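Local coordinates for protein Ulp1-like SUMO protease (Chaetomium thermophilum, PDB 6DG4) that probably acts as a cysteine protease that cleaves SUMO from its conjugates, through a C-terminal Ulp1-type catalytic domain, at residues Leu170-Val173 with Lys174-Glu178. Numbering follows the deposited sequence.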
loop_
_atom_site.group_PDB
_atom_site.type_symbol
_atom_site.label_atom_id
_atom_site.label_comp_id
_atom_site.label_asym_id
_atom_site.label_seq_id
_atom_site.Cartn_x
_atom_site.Cartn_y
_atom_site.Cartn_z
ATOM N N LEU A 170 -2.404 16.753 6.360
ATOM C CA LEU A 170 -3.452 17.769 6.349
ATOM C C LEU A 170 -3.042 18.989 5.531
ATOM O O LEU A 170 -3.892 19.605 4.878
ATOM C CB LEU A 170 -3.825 18.167 7.776
ATOM C CG LEU A 170 -4.626 17.101 8.527
ATOM C CD1 LEU A 170 -4.638 17.383 10.020
ATOM C CD2 LEU A 170 -6.058 17.029 8.016
ATOM N N GLU A 171 -1.755 19.348 5.541
ATOM C CA GLU A 171 -1.291 20.431 4.676
ATOM C C GLU A 171 -1.501 20.078 3.208
ATOM O O GLU A 171 -1.912 20.927 2.407
ATOM C CB GLU A 171 0.181 20.735 4.967
ATOM C CG GLU A 171 0.410 21.384 6.330
ATOM C CD GLU A 171 1.877 21.428 6.749
ATOM O OE1 GLU A 171 2.738 20.859 6.038
ATOM O OE2 GLU A 171 2.166 22.031 7.806
ATOM N N LEU A 172 -1.242 18.820 2.844
ATOM C CA LEU A 172 -1.461 18.374 1.472
ATOM C C LEU A 172 -2.935 18.458 1.101
ATOM O O LEU A 172 -3.288 18.934 0.014
ATOM C CB LEU A 172 -0.946 16.942 1.316
ATOM C CG LEU A 172 -1.199 16.253 -0.025
ATOM C CD1 LEU A 172 -0.470 16.969 -1.150
ATOM C CD2 LEU A 172 -0.762 14.799 0.054
ATOM N N VAL A 173 -3.812 17.981 1.986
ATOM C CA VAL A 173 -5.250 18.032 1.730
ATOM C C VAL A 173 -5.701 19.473 1.517
ATOM O O VAL A 173 -6.448 19.776 0.578
ATOM C CB VAL A 173 -6.017 17.345 2.877
ATOM C CG1 VAL A 173 -7.513 17.551 2.728
ATOM C CG2 VAL A 173 -5.693 15.848 2.928
ATOM N N LYS A 174 -5.260 20.379 2.397
ATOM C CA LYS A 174 -5.621 21.789 2.277
ATOM C C LYS A 174 -5.142 22.364 0.954
ATOM O O LYS A 174 -5.866 23.121 0.294
ATOM C CB LYS A 174 -5.014 22.559 3.447
ATOM C CG LYS A 174 -5.256 24.058 3.390
ATOM C CD LYS A 174 -4.824 24.702 4.675
ATOM C CE LYS A 174 -5.168 26.179 4.683
ATOM N NZ LYS A 174 -5.085 26.755 6.054
ATOM N N PHE A 175 -3.934 21.991 0.531
ATOM C CA PHE A 175 -3.415 22.496 -0.732
ATOM C C PHE A 175 -4.291 22.064 -1.901
ATOM O O PHE A 175 -4.578 22.865 -2.798
ATOM C CB PHE A 175 -1.988 22.001 -0.948
ATOM C CG PHE A 175 -1.440 22.364 -2.289
ATOM C CD1 PHE A 175 -0.878 23.603 -2.499
ATOM C CD2 PHE A 175 -1.515 21.476 -3.349
ATOM C CE1 PHE A 175 -0.378 23.951 -3.745
ATOM C CE2 PHE A 175 -1.027 21.818 -4.593
ATOM C CZ PHE A 175 -0.466 23.059 -4.792
ATOM N N VAL A 176 -4.699 20.797 -1.929
ATOM C CA VAL A 176 -5.498 20.299 -3.045
ATOM C C VAL A 176 -6.891 20.925 -3.042
ATOM O O VAL A 176 -7.403 21.346 -4.086
ATOM C CB VAL A 176 -5.570 18.763 -3.018
ATOM C CG1 VAL A 176 -6.519 18.267 -4.092
ATOM C CG2 VAL A 176 -4.183 18.154 -3.213
ATOM N N LEU A 177 -7.535 20.979 -1.875
ATOM C CA LEU A 177 -8.941 21.357 -1.819
ATOM C C LEU A 177 -9.180 22.863 -1.870
ATOM O O LEU A 177 -10.281 23.279 -2.240
ATOM C CB LEU A 177 -9.608 20.779 -0.567
ATOM C CG LEU A 177 -9.988 19.304 -0.670
ATOM C CD1 LEU A 177 -10.527 18.798 0.656
ATOM C CD2 LEU A 177 -11.014 19.094 -1.777
ATOM N N GLU A 178 -8.197 23.683 -1.508
ATOM C CA GLU A 178 -8.302 25.150 -1.631
ATOM C C GLU A 178 -9.531 25.637 -0.869
ATOM O O GLU A 178 -9.661 25.345 0.332
ATOM C CB GLU A 178 -8.256 25.541 -3.107
ATOM C CG GLU A 178 -7.035 25.073 -3.842
ATOM C CD GLU A 178 -7.024 25.505 -5.298
ATOM O OE1 GLU A 178 -8.089 25.861 -5.843
ATOM O OE2 GLU A 178 -5.938 25.478 -5.903
#
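Phe-175 touches Glu-171 and Leu-172 through its CB, which lies 3.5 Å from Glu-171 O; neither face nor edge of its ring meets segment 170-173. Because CG stands anti to the backbone N (chi1 174°), the ring is carried away from the preceding turn, and the side chain touches Pro-105 of a loop instead. Unlike that ring, the side chains of Val-173 and Leu-177 do meet across the turn, running side by side and pointing the same way. Val-173 CG1 meets Leu-177 CD1 at 3.9 Å, while Leu-177 CB rests 3.5 Å from Val-173 O. A looser apolar pair lies one residue earlier, Leu-172 CD1 to Val-176 CG2 at 4.4 Å; the same CG2 comes closer to the backbone, 3.4 Å from Leu-172 O. Along the backbone, four successive i to i+4 hydrogen bonds hold the turns in step, from Lys-174 N to Leu-170 O (2.9 Å) through to Leu-177 N to Val-173 O, the latter nearly in line with the carbonyl. Glu-178 N still bonds to Lys-174 O, but the residue itself has positive phi and leaves helical geometry; its carboxylate forms a salt bridge with Lys-119. Inward, Val-173 packs on Val-150, Phe-181 and Trp-186. The whole is the C-terminal end of an amphipathic helix, 163-177, the connecting helix of a beta-alpha-beta crossover between parallel neighbouring strands 149-153 and 187-188 in the Ulp1 catalytic domain.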